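Local structure of uncharacterized protein aq_328 (Aquifex aeolicus, 1R4V) at residues 23-28 with 44-49; 58-63 with 136-141; 113-118 with 129-134. The protein is of unknown function but adopts a histone fold, binds zinc ions in the crystal and may take part in protein heterodimerization. All coordinates share one frame; numbering follows the deposited sequence.

Interaction 1 of 3, residues 23-28 with 44-49; sequences MLRPKG and LTDETI. With ZN (zinc ion), chain E.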
HETATM    1  N   MSE A  23      -6.796  -5.289  22.910  1.00 51.29           N
HETATM    2  CA  MSE A  23      -7.616  -4.419  22.076  1.00 51.06           C
HETATM    3  C   MSE A  23      -6.947  -3.074  21.757  1.00 49.10           C
HETATM    4  O   MSE A  23      -7.476  -2.326  20.921  1.00 48.17           O
HETATM    5  CB  MSE A  23      -8.986  -4.185  22.721  1.00 53.16           C
HETATM    6  CG  MSE A  23      -9.790  -5.460  23.021  1.00 59.19           C
HETATM    7 SE   MSE A  23     -10.276  -6.523  21.442  1.00 73.55          SE
HETATM    8  CE  MSE A  23     -11.454  -5.213  20.503  1.00 71.36           C
ATOM      9  N   LEU A  24      -5.817  -2.767  22.404  1.00 46.78           N
ATOM     10  CA  LEU A  24      -5.041  -1.548  22.121  1.00 45.94           C
ATOM     11  C   LEU A  24      -4.147  -1.636  20.897  1.00 44.87           C
ATOM     12  O   LEU A  24      -3.747  -0.599  20.369  1.00 46.52           O
ATOM     13  CB  LEU A  24      -4.184  -1.087  23.312  1.00 46.09           C
ATOM     14  CG  LEU A  24      -4.843  -0.056  24.244  1.00 46.59           C
ATOM     15  CD1 LEU A  24      -4.987   1.345  23.649  1.00 46.16           C
ATOM     16  CD2 LEU A  24      -6.199  -0.545  24.662  1.00 46.91           C
ATOM     17  N   ARG A  25      -3.824  -2.839  20.430  1.00 42.61           N
ATOM     18  CA  ARG A  25      -3.022  -2.968  19.223  1.00 39.89           C
ATOM     19  C   ARG A  25      -3.677  -2.076  18.170  1.00 38.18           C
ATOM     20  O   ARG A  25      -4.898  -2.169  18.008  1.00 36.55           O
ATOM     21  CB  ARG A  25      -3.015  -4.412  18.749  1.00 39.75           C
ATOM     22  CG  ARG A  25      -1.981  -4.710  17.684  1.00 38.87           C
ATOM     23  CD  ARG A  25      -2.148  -6.109  17.158  1.00 37.56           C
ATOM     24  NE  ARG A  25      -0.952  -6.553  16.458  1.00 37.71           N
ATOM     25  CZ  ARG A  25      -0.869  -7.680  15.776  1.00 29.83           C
ATOM     26  NH1 ARG A  25      -1.914  -8.472  15.665  1.00 28.83           N
ATOM     27  NH2 ARG A  25       0.265  -7.996  15.183  1.00 35.13           N
ATOM     28  N   PRO A  26      -2.916  -1.233  17.460  1.00 36.26           N
ATOM     29  CA  PRO A  26      -3.524  -0.324  16.488  1.00 34.71           C
ATOM     30  C   PRO A  26      -4.507  -1.070  15.596  1.00 32.37           C
ATOM     31  O   PRO A  26      -4.267  -2.209  15.212  1.00 28.46           O
ATOM     32  CB  PRO A  26      -2.320   0.216  15.709  1.00 34.28           C
ATOM     33  CG  PRO A  26      -1.193   0.164  16.678  1.00 34.82           C
ATOM     34  CD  PRO A  26      -1.451  -1.061  17.498  1.00 35.96           C
ATOM     35  N   LYS A  27      -5.628  -0.430  15.291  1.00 33.06           N
ATOM     36  CA  LYS A  27      -6.691  -1.066  14.516  1.00 31.86           C
ATOM     37  C   LYS A  27      -6.209  -1.397  13.108  1.00 29.25           C
ATOM     38  O   LYS A  27      -5.407  -0.664  12.543  1.00 27.27           O
ATOM     39  CB  LYS A  27      -7.952  -0.200  14.521  1.00 33.85           C
ATOM     40  CG  LYS A  27      -8.954  -0.585  15.617  1.00 37.79           C
ATOM     41  CD  LYS A  27      -8.386  -0.583  17.037  1.00 44.09           C
ATOM     42  CE  LYS A  27      -9.370  -1.171  18.057  1.00 46.09           C
ATOM     43  NZ  LYS A  27      -9.296  -2.661  18.240  1.00 51.66           N
ATOM     44  N   GLY A  28      -6.688  -2.521  12.584  1.00 27.00           N
ATOM     45  CA  GLY A  28      -6.234  -3.090  11.326  1.00 27.31           C
ATOM     46  C   GLY A  28      -5.124  -4.120  11.417  1.00 25.54           C
ATOM     47  O   GLY A  28      -5.121  -5.038  10.606  1.00 25.80           O
ATOM     48  N   LEU A  44       3.772 -11.915  10.273  1.00 24.84           N
ATOM     49  CA  LEU A  44       4.159 -10.561  10.663  1.00 25.86           C
ATOM     50  C   LEU A  44       4.143 -10.363  12.180  1.00 27.21           C
ATOM     51  O   LEU A  44       3.427 -11.066  12.883  1.00 29.63           O
ATOM     52  CB  LEU A  44       3.163  -9.561  10.057  1.00 25.79           C
ATOM     53  CG  LEU A  44       2.924  -9.514   8.555  1.00 29.15           C
ATOM     54  CD1 LEU A  44       1.710  -8.630   8.221  1.00 30.63           C
ATOM     55  CD2 LEU A  44       4.180  -9.015   7.868  1.00 29.98           C
ATOM     56  N   THR A  45       4.928  -9.399  12.658  1.00 27.80           N
ATOM     57  CA  THR A  45       4.910  -8.882  14.022  1.00 28.26           C
ATOM     58  C   THR A  45       4.567  -7.404  13.955  1.00 28.40           C
ATOM     59  O   THR A  45       4.588  -6.824  12.861  1.00 26.97           O
ATOM     60  CB  THR A  45       6.278  -8.996  14.689  1.00 28.50           C
ATOM     61  OG1 THR A  45       7.260  -8.218  13.983  1.00 30.19           O
ATOM     62  CG2 THR A  45       6.816 -10.415  14.611  1.00 32.78           C
ATOM     63  N   ASP A  46       4.283  -6.786  15.102  1.00 26.62           N
ATOM     64  CA  ASP A  46       4.037  -5.349  15.140  1.00 28.68           C
ATOM     65  C   ASP A  46       5.199  -4.596  14.477  1.00 28.75           C
ATOM     66  O   ASP A  46       4.944  -3.689  13.696  1.00 27.35           O
ATOM     67  CB  ASP A  46       3.820  -4.819  16.560  1.00 28.87           C
ATOM     68  CG  ASP A  46       2.488  -5.248  17.178  1.00 33.69           C
ATOM     69  OD1 ASP A  46       1.515  -5.507  16.446  1.00 36.24           O
ATOM     70  OD2 ASP A  46       2.293  -5.351  18.414  1.00 40.79           O
ATOM     71  N   GLU A  47       6.444  -4.967  14.788  1.00 28.16           N
ATOM     72  CA  GLU A  47       7.639  -4.355  14.211  1.00 27.42           C
ATOM     73  C   GLU A  47       7.675  -4.434  12.684  1.00 26.11           C
ATOM     74  O   GLU A  47       7.979  -3.422  12.021  1.00 26.11           O
ATOM     75  CB  GLU A  47       8.914  -5.014  14.740  1.00 28.07           C
ATOM     76  CG  GLU A  47      10.165  -4.333  14.185  1.00 31.04           C
ATOM     77  CD  GLU A  47      11.472  -4.868  14.733  1.00 33.74           C
ATOM     78  OE1 GLU A  47      11.601  -6.088  15.017  1.00 40.83           O
ATOM     79  OE2 GLU A  47      12.379  -4.022  14.870  1.00 45.23           O
ATOM     80  N   THR A  48       7.395  -5.616  12.123  1.00 23.15           N
ATOM     81  CA  THR A  48       7.441  -5.758  10.670  1.00 24.06           C
ATOM     82  C   THR A  48       6.198  -5.198   9.971  1.00 24.12           C
ATOM     83  O   THR A  48       6.292  -4.809   8.804  1.00 22.05           O
ATOM     84  CB  THR A  48       7.743  -7.203  10.196  1.00 24.00           C
ATOM     85  OG1 THR A  48       6.845  -8.170  10.778  1.00 21.04           O
ATOM     86  CG2 THR A  48       9.176  -7.592  10.604  1.00 24.08           C
ATOM     87  N   ILE A  49       5.048  -5.170  10.644  1.00 22.76           N
ATOM     88  CA  ILE A  49       3.876  -4.464  10.121  1.00 23.72           C
ATOM     89  C   ILE A  49       4.174  -2.980   9.982  1.00 23.35           C
ATOM     90  O   ILE A  49       3.811  -2.389   8.966  1.00 22.36           O
ATOM     91  CB  ILE A  49       2.615  -4.668  10.981  1.00 23.41           C
ATOM     92  CG1 ILE A  49       2.121  -6.103  10.872  1.00 24.01           C
ATOM     93  CG2 ILE A  49       1.485  -3.685  10.579  1.00 23.36           C
ATOM     94  CD1 ILE A  49       1.180  -6.530  12.010  1.00 26.54           C
TER
HETATM   95 ZN    ZN E 204       0.849  -5.988  19.618  0.50 33.45          ZN
HETATM   96  O   HOH W   1       1.820 -10.569  15.033  0.50 27.71           O
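R25 meets D46 edge-on, its guanidinium in line with the carboxylate oxygen while the two planes stand 59° apart. The main bond is a charged one: R25 NE donates to D46 OD1 over 2.7 Å at an N-H...O angle of 159°, and D46 OD1 receives it on its syn lone pair, close to the guanidinium plane. A weaker bond of 3.1 Å joins R25 NH2 to the same D46 OD1, so a single oxygen takes both donors. The other oxygen is spent on metal, D46 OD2 lying 2.0 Å from the zinc ion, which E21 also binds. This division probably restrains the carboxylate's rotation and favours its ionised form. R25 reaches it on a chain extended from CG to NE, with CG trans to the backbone N (chi1 -168°). I49 CD1 comes obliquely to the guanidinium, 3.6 Å from R25 NH2, and a water links R25 NH2 weakly to L44 O. D33 of helix 29-40 accepts a hydrogen bond from R25 NH1. With a leucine at R25, D46 OD1 would probably lose its charged mate and the carboxylate be freer to turn at the metal. The helix that starts at D46 is closed by a capping box: T45 N donates to T48 OG1 (3.0 Å) and T48 N to T45 OG1 (3.2 Å). The arrangement is that of a carboxylate zinc site at a capped helix start, steadied by a second-shell arginine.

Interaction 2 of 3, residues 58-63 with 136-141; sequences AAFGKL and GGLLLM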
ATOM      1  N   ALA A  58       5.254   5.112   1.586  1.00 17.64           N
ATOM      2  CA  ALA A  58       6.273   5.643   0.651  1.00 16.71           C
ATOM      3  C   ALA A  58       5.931   5.440  -0.839  1.00 18.11           C
ATOM      4  O   ALA A  58       5.963   6.370  -1.644  1.00 16.89           O
ATOM      5  CB  ALA A  58       7.638   5.067   0.977  1.00 17.43           C
ATOM      6  N   ALA A  59       5.581   4.210  -1.188  1.00 17.35           N
ATOM      7  CA  ALA A  59       5.193   3.819  -2.522  1.00 18.03           C
ATOM      8  C   ALA A  59       3.963   4.603  -2.989  1.00 18.18           C
ATOM      9  O   ALA A  59       3.936   5.083  -4.131  1.00 17.72           O
ATOM     10  CB  ALA A  59       4.925   2.331  -2.585  1.00 18.08           C
ATOM     11  N   PHE A  60       2.986   4.777  -2.102  1.00 18.98           N
ATOM     12  CA  PHE A  60       1.757   5.521  -2.376  1.00 19.34           C
ATOM     13  C   PHE A  60       2.127   6.948  -2.766  1.00 18.33           C
ATOM     14  O   PHE A  60       1.603   7.486  -3.742  1.00 18.66           O
ATOM     15  CB  PHE A  60       0.825   5.510  -1.142  1.00 21.15           C
ATOM     16  CG  PHE A  60      -0.643   5.657  -1.442  1.00 23.51           C
ATOM     17  CD1 PHE A  60      -1.566   5.090  -0.570  1.00 25.56           C
ATOM     18  CD2 PHE A  60      -1.125   6.330  -2.552  1.00 25.49           C
ATOM     19  CE1 PHE A  60      -2.919   5.204  -0.801  1.00 30.91           C
ATOM     20  CE2 PHE A  60      -2.482   6.448  -2.785  1.00 25.88           C
ATOM     21  CZ  PHE A  60      -3.379   5.887  -1.915  1.00 28.35           C
ATOM     22  N   GLY A  61       3.038   7.572  -2.019  1.00 17.25           N
ATOM     23  CA  GLY A  61       3.511   8.914  -2.335  1.00 18.54           C
ATOM     24  C   GLY A  61       4.157   8.984  -3.714  1.00 20.27           C
ATOM     25  O   GLY A  61       3.960   9.955  -4.443  1.00 20.62           O
ATOM     26  N   LYS A  62       4.939   7.966  -4.067  1.00 18.52           N
ATOM     27  CA  LYS A  62       5.580   7.843  -5.390  1.00 19.30           C
ATOM     28  C   LYS A  62       4.600   7.734  -6.551  1.00 17.72           C
ATOM     29  O   LYS A  62       4.911   8.123  -7.686  1.00 18.02           O
ATOM     30  CB  LYS A  62       6.570   6.684  -5.418  1.00 18.96           C
ATOM     31  CG  LYS A  62       7.807   7.018  -4.651  1.00 22.31           C
ATOM     32  CD  LYS A  62       8.882   5.938  -4.774  1.00 27.88           C
ATOM     33  CE  LYS A  62      10.057   6.429  -5.614  1.00 30.74           C
ATOM     34  NZ  LYS A  62      11.164   5.436  -5.706  1.00 33.93           N
ATOM     35  N   LEU A  63       3.386   7.276  -6.280  1.00 17.44           N
ATOM     36  CA  LEU A  63       2.373   7.251  -7.316  1.00 17.67           C
ATOM     37  C   LEU A  63       1.953   8.642  -7.781  1.00 18.10           C
ATOM     38  O   LEU A  63       1.377   8.775  -8.859  1.00 19.28           O
ATOM     39  CB  LEU A  63       1.133   6.471  -6.868  1.00 18.17           C
ATOM     40  CG  LEU A  63       1.370   4.996  -6.522  1.00 18.85           C
ATOM     41  CD1 LEU A  63       0.110   4.355  -5.993  1.00 21.06           C
ATOM     42  CD2 LEU A  63       1.922   4.209  -7.689  1.00 22.09           C
ATOM     43  N   GLY A 136      -4.730  -1.493  -0.827  1.00 18.98           N
ATOM     44  CA  GLY A 136      -4.898  -2.933  -0.877  1.00 19.27           C
ATOM     45  C   GLY A 136      -4.037  -3.602  -1.927  1.00 17.19           C
ATOM     46  O   GLY A 136      -3.431  -4.621  -1.640  1.00 18.74           O
ATOM     47  N   GLY A 137      -3.945  -3.019  -3.116  1.00 16.60           N
ATOM     48  CA  GLY A 137      -3.021  -3.448  -4.161  1.00 17.15           C
ATOM     49  C   GLY A 137      -1.554  -3.346  -3.776  1.00 16.37           C
ATOM     50  O   GLY A 137      -0.742  -4.229  -4.092  1.00 18.45           O
ATOM     51  N   LEU A 138      -1.191  -2.262  -3.111  1.00 16.77           N
ATOM     52  CA  LEU A 138       0.174  -2.069  -2.618  1.00 16.20           C
ATOM     53  C   LEU A 138       0.513  -3.102  -1.543  1.00 16.13           C
ATOM     54  O   LEU A 138       1.629  -3.586  -1.477  1.00 17.72           O
ATOM     55  CB  LEU A 138       0.381  -0.648  -2.091  1.00 16.75           C
ATOM     56  CG  LEU A 138       0.474   0.443  -3.155  1.00 15.14           C
ATOM     57  CD1 LEU A 138       0.373   1.787  -2.477  1.00 19.05           C
ATOM     58  CD2 LEU A 138       1.744   0.297  -4.023  1.00 20.66           C
ATOM     59  N   LEU A 139      -0.448  -3.470  -0.710  1.00 16.49           N
ATOM     60  CA  LEU A 139      -0.235  -4.502   0.302  1.00 17.44           C
ATOM     61  C   LEU A 139      -0.004  -5.863  -0.341  1.00 19.46           C
ATOM     62  O   LEU A 139       0.936  -6.570   0.053  1.00 18.47           O
ATOM     63  CB  LEU A 139      -1.386  -4.519   1.299  1.00 18.69           C
ATOM     64  CG  LEU A 139      -1.345  -3.418   2.354  1.00 18.49           C
ATOM     65  CD1 LEU A 139      -2.745  -3.338   2.956  1.00 24.78           C
ATOM     66  CD2 LEU A 139      -0.307  -3.692   3.430  1.00 21.14           C
ATOM     67  N   LEU A 140      -0.804  -6.220  -1.345  1.00 18.77           N
ATOM     68  CA  LEU A 140      -0.640  -7.496  -2.031  1.00 20.52           C
ATOM     69  C   LEU A 140       0.644  -7.554  -2.798  1.00 21.70           C
ATOM     70  O   LEU A 140       1.279  -8.598  -2.815  1.00 22.69           O
ATOM     71  CB  LEU A 140      -1.756  -7.783  -3.022  1.00 20.62           C
ATOM     72  CG  LEU A 140      -3.119  -8.004  -2.360  1.00 25.09           C
ATOM     73  CD1 LEU A 140      -4.084  -8.395  -3.462  1.00 25.02           C
ATOM     74  CD2 LEU A 140      -3.079  -9.040  -1.250  1.00 28.73           C
HETATM   75  N   MSE A 141       0.995  -6.443  -3.450  1.00 21.53           N
HETATM   76  CA  MSE A 141       2.300  -6.351  -4.087  1.00 23.76           C
HETATM   77  C   MSE A 141       3.473  -6.578  -3.139  1.00 20.87           C
HETATM   78  O   MSE A 141       4.376  -7.366  -3.447  1.00 18.70           O
HETATM   79  CB  MSE A 141       2.445  -5.032  -4.808  1.00 24.19           C
HETATM   80  CG  MSE A 141       3.774  -4.992  -5.478  1.00 30.85           C
HETATM   81 SE   MSE A 141       5.060  -3.867  -4.446  0.50 35.82          SE
HETATM   82  CE  MSE A 141       6.495  -3.823  -5.810  0.50 31.07           C
TER
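The backbones of helix 46-62 and helix 131-149 come closest, within these two segments, at A59 and L138, whose CA atoms are 7.7 Å apart. That spacing is bridged by one large side chain meeting a small one: L138 points at the other helix and carries the contact, touching three residues with its two terminal methyls. L138 CD2 rests against the methyl A59 CB at 4.0 Å. The other branch, L138 CD1, lies over the base of F60, at 4.0 Å from F60 CB and an equal 4.0 Å from F60 CA, so it meets the root of the phenylalanine and approaches the ring only obliquely. The F60 and L138 side chains cross at about a right angle. L63, one turn on from A59, adds a looser contact to that same methyl, with L63 CD1 4.4 Å from L138 CD1. With CG of L138 trans to its carbonyl carbon (chi1 -73°), the isobutyl end is set toward 58-63, where its two methyls divide between A59 and F60. F60 has CG trans to its backbone N (chi1 -153°), and its ring goes on to stack with F115 and meets Y131 edge-to-face.

All four touching residues are buried and the chemistry is wholly apolar. L138 is also packed by V56 of helix 46-62, L90 of helix 88-98 and F171 at the chain's end. The centre of the contact lies about 3 Å from the centre of the chain, where the two longest helices meet, consistent with the paired central helices of a histone fold, joined here within one chain.

Interaction 3 of 3, residues 113-118 with 129-134; sequences IAFIPP and SEYRNI
F115 and Y131 form the aromatic part of the contact, an offset edge-to-face pair in which the edge of F115 is directed at the face of Y131. The ring planes are 74° apart and the centroids 5.8 Å, and the closest atoms are F115 CD1 and Y131 CE2 at 3.9 Å. Farther along the same edge, F115 CE1 is 4.0 Å from Y131 OH. The phenylalanine reaches out because its CG is trans to the backbone N (chi1 177°), which carries the ring across to the helix start.

A van der Waals contact adds the proline. P117 CG approaches Y131 OH at 3.9 Å, its side chain running at about a right angle to the tyrosine. The next link is within 113-118 itself: P117 N sits 3.8 Å above the plane of the F115 ring, offset toward its rim, so the proline nitrogen lies over one ring face while the edge is used for Y131.

Polar bonds act beside the aromatic pair and not across it. N133 ND2 donates to E130 OE1 at 2.9 Å with an N-H...O angle of 171°; the acceptor lies near the amide plane, whereas the nitrogen comes from above the carboxylate plane. E130 O also accepts from I134 N.

The loop after helix 106-113 thus lies against the start of helix 131-149, with F60 of helix 46-62 stacked on F115 and edge-to-face with Y131, and V123 of strand 122-123 touching both P117 and Y131.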
ATOM      1  N   ILE A 113      -1.895   5.075   8.558  1.00 25.76           N
ATOM      2  CA  ILE A 113      -0.703   5.647   7.929  1.00 24.50           C
ATOM      3  C   ILE A 113      -0.726   7.169   7.780  1.00 24.57           C
ATOM      4  O   ILE A 113       0.328   7.778   7.568  1.00 26.09           O
ATOM      5  CB  ILE A 113      -0.341   4.954   6.606  1.00 23.70           C
ATOM      6  CG1 ILE A 113      -1.450   5.077   5.558  1.00 21.71           C
ATOM      7  CG2 ILE A 113       0.037   3.503   6.909  1.00 27.94           C
ATOM      8  CD1 ILE A 113      -1.017   4.837   4.124  1.00 25.16           C
ATOM      9  N   ALA A 114      -1.901   7.787   7.909  1.00 25.72           N
ATOM     10  CA  ALA A 114      -2.054   9.237   7.876  1.00 25.61           C
ATOM     11  C   ALA A 114      -1.369   9.787   6.617  1.00 25.03           C
ATOM     12  O   ALA A 114      -0.470  10.631   6.685  1.00 24.50           O
ATOM     13  CB  ALA A 114      -1.497   9.875   9.133  1.00 25.54           C
ATOM     14  N   PHE A 115      -1.818   9.283   5.474  1.00 25.26           N
ATOM     15  CA  PHE A 115      -1.189   9.574   4.195  1.00 25.76           C
ATOM     16  C   PHE A 115      -1.444  11.014   3.748  1.00 25.83           C
ATOM     17  O   PHE A 115      -2.567  11.491   3.811  1.00 26.43           O
ATOM     18  CB  PHE A 115      -1.709   8.594   3.137  1.00 25.98           C
ATOM     19  CG  PHE A 115      -1.176   8.855   1.766  1.00 23.39           C
ATOM     20  CD1 PHE A 115      -2.019   9.230   0.732  1.00 26.89           C
ATOM     21  CD2 PHE A 115       0.178   8.742   1.512  1.00 25.31           C
ATOM     22  CE1 PHE A 115      -1.513   9.476  -0.535  1.00 27.38           C
ATOM     23  CE2 PHE A 115       0.692   8.981   0.243  1.00 23.85           C
ATOM     24  CZ  PHE A 115      -0.163   9.363  -0.780  1.00 23.50           C
ATOM     25  N   ILE A 116      -0.387  11.694   3.314  1.00 25.55           N
ATOM     26  CA  ILE A 116      -0.444  13.050   2.762  1.00 27.01           C
ATOM     27  C   ILE A 116       0.298  12.981   1.436  1.00 25.74           C
ATOM     28  O   ILE A 116       1.517  12.816   1.408  1.00 25.19           O
ATOM     29  CB  ILE A 116       0.235  14.044   3.710  1.00 27.63           C
ATOM     30  CG1 ILE A 116      -0.508  14.059   5.055  1.00 30.56           C
ATOM     31  CG2 ILE A 116       0.289  15.454   3.098  1.00 28.28           C
ATOM     32  CD1 ILE A 116       0.288  14.644   6.193  1.00 30.75           C
ATOM     33  N   PRO A 117      -0.389  13.067   0.310  1.00 25.99           N
ATOM     34  CA  PRO A 117       0.338  12.993  -0.953  1.00 26.45           C
ATOM     35  C   PRO A 117       1.251  14.213  -1.116  1.00 25.60           C
ATOM     36  O   PRO A 117       0.907  15.302  -0.653  1.00 25.59           O
ATOM     37  CB  PRO A 117      -0.773  12.940  -1.998  1.00 26.65           C
ATOM     38  CG  PRO A 117      -1.951  13.489  -1.335  1.00 25.82           C
ATOM     39  CD  PRO A 117      -1.837  13.204   0.109  1.00 27.47           C
ATOM     40  N   PRO A 118       2.405  14.031  -1.737  1.00 25.58           N
ATOM     41  CA  PRO A 118       3.376  15.114  -1.905  1.00 25.53           C
ATOM     42  C   PRO A 118       3.051  16.057  -3.064  1.00 25.35           C
ATOM     43  O   PRO A 118       3.840  16.217  -3.989  1.00 28.49           O
ATOM     44  CB  PRO A 118       4.677  14.351  -2.141  1.00 26.60           C
ATOM     45  CG  PRO A 118       4.251  13.069  -2.845  1.00 26.39           C
ATOM     46  CD  PRO A 118       2.889  12.756  -2.305  1.00 27.02           C
ATOM     47  N   SER A 129     -11.772   8.276  -2.861  1.00 22.87           N
ATOM     48  CA  SER A 129     -12.584   7.067  -2.719  1.00 24.28           C
ATOM     49  C   SER A 129     -11.912   5.793  -3.198  1.00 24.28           C
ATOM     50  O   SER A 129     -12.327   4.723  -2.799  1.00 21.86           O
ATOM     51  CB  SER A 129     -13.895   7.214  -3.488  1.00 26.38           C
ATOM     52  OG  SER A 129     -14.651   8.246  -2.877  1.00 32.73           O
ATOM     53  N   GLU A 130     -10.900   5.886  -4.060  1.00 23.58           N
ATOM     54  CA  GLU A 130     -10.143   4.715  -4.523  1.00 23.81           C
ATOM     55  C   GLU A 130      -8.931   4.374  -3.678  1.00 21.19           C
ATOM     56  O   GLU A 130      -8.252   3.411  -3.998  1.00 19.20           O
ATOM     57  CB  GLU A 130      -9.629   4.919  -5.960  1.00 25.30           C
ATOM     58  CG  GLU A 130     -10.689   4.760  -7.035  1.00 32.63           C
ATOM     59  CD  GLU A 130     -11.366   3.391  -7.003  1.00 42.78           C
ATOM     60  OE1 GLU A 130     -10.651   2.354  -7.015  1.00 43.45           O
ATOM     61  OE2 GLU A 130     -12.626   3.362  -6.962  1.00 48.95           O
ATOM     62  N   TYR A 131      -8.621   5.155  -2.653  1.00 19.76           N
ATOM     63  CA  TYR A 131      -7.413   4.943  -1.874  1.00 19.67           C
ATOM     64  C   TYR A 131      -7.386   3.575  -1.224  1.00 20.97           C
ATOM     65  O   TYR A 131      -6.316   3.000  -1.033  1.00 18.66           O
ATOM     66  CB  TYR A 131      -7.282   6.008  -0.788  1.00 18.99           C
ATOM     67  CG  TYR A 131      -6.676   7.321  -1.167  1.00 20.74           C
ATOM     68  CD1 TYR A 131      -6.422   7.685  -2.502  1.00 19.31           C
ATOM     69  CD2 TYR A 131      -6.331   8.221  -0.169  1.00 22.61           C
ATOM     70  CE1 TYR A 131      -5.859   8.927  -2.821  1.00 18.01           C
ATOM     71  CE2 TYR A 131      -5.746   9.450  -0.474  1.00 22.92           C
ATOM     72  CZ  TYR A 131      -5.507   9.793  -1.789  1.00 22.71           C
ATOM     73  OH  TYR A 131      -4.950  11.017  -2.015  1.00 21.65           O
ATOM     74  N   ARG A 132      -8.542   3.048  -0.830  1.00 20.66           N
ATOM     75  CA  ARG A 132      -8.542   1.714  -0.228  1.00 23.51           C
ATOM     76  C   ARG A 132      -8.110   0.626  -1.215  1.00 21.97           C
ATOM     77  O   ARG A 132      -7.400  -0.308  -0.854  1.00 22.02           O
ATOM     78  CB  ARG A 132      -9.895   1.412   0.428  1.00 24.96           C
ATOM     79  CG  ARG A 132     -11.075   1.272  -0.529  1.00 27.57           C
ATOM     80  CD  ARG A 132     -12.403   1.024   0.210  1.00 31.24           C
ATOM     81  NE  ARG A 132     -12.194   0.007   1.238  1.00 37.14           N
ATOM     82  CZ  ARG A 132     -12.072  -1.291   0.990  1.00 40.29           C
ATOM     83  NH1 ARG A 132     -11.870  -2.110   2.011  1.00 39.01           N
ATOM     84  NH2 ARG A 132     -12.162  -1.787  -0.247  1.00 43.33           N
ATOM     85  N   ASN A 133      -8.513   0.752  -2.478  1.00 21.67           N
ATOM     86  CA  ASN A 133      -8.117  -0.192  -3.515  1.00 21.90           C
ATOM     87  C   ASN A 133      -6.641  -0.052  -3.847  1.00 19.89           C
ATOM     88  O   ASN A 133      -5.965  -1.040  -4.029  1.00 17.52           O
ATOM     89  CB  ASN A 133      -8.987  -0.048  -4.748  1.00 22.24           C
ATOM     90  CG  ASN A 133     -10.427  -0.401  -4.432  1.00 28.99           C
ATOM     91  OD1 ASN A 133     -10.695  -1.336  -3.664  1.00 31.17           O
ATOM     92  ND2 ASN A 133     -11.353   0.374  -4.979  1.00 29.01           N
ATOM     93  N   ILE A 134      -6.145   1.172  -3.906  1.00 19.62           N
ATOM     94  CA  ILE A 134      -4.719   1.393  -4.183  1.00 19.62           C
ATOM     95  C   ILE A 134      -3.862   0.800  -3.075  1.00 20.05           C
ATOM     96  O   ILE A 134      -2.874   0.106  -3.350  1.00 19.79           O
ATOM     97  CB  ILE A 134      -4.452   2.885  -4.358  1.00 19.13           C
ATOM     98  CG1 ILE A 134      -5.180   3.378  -5.615  1.00 20.23           C
ATOM     99  CG2 ILE A 134      -2.955   3.146  -4.457  1.00 20.65           C
ATOM    100  CD1 ILE A 134      -5.187   4.884  -5.793  1.00 22.95           C
TER

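How the interactions relate
Interactions 2 and 3 are neighbours, their centres about 9 Å apart, and they share helix 131-149; interaction 1 stands about 19 Å, centre to centre, from either. Interaction 2 is the core contact, wholly apolar and chiefly aliphatic. Interaction 3 extends it into a partly buried aromatic cluster, F60 CZ lying 3.6 Å from Y131 CD1, and beside it L63 CD1 is 3.6 Å from I134 CG2. Helix 46-62 ties interactions 1 and 2 together, offering charge and metal-binding oxygen at its start and small or apolar side chains near its end. Interaction 1 is peripheral yet largely buried, with D46 partly exposed, and it alone relies on ions and water.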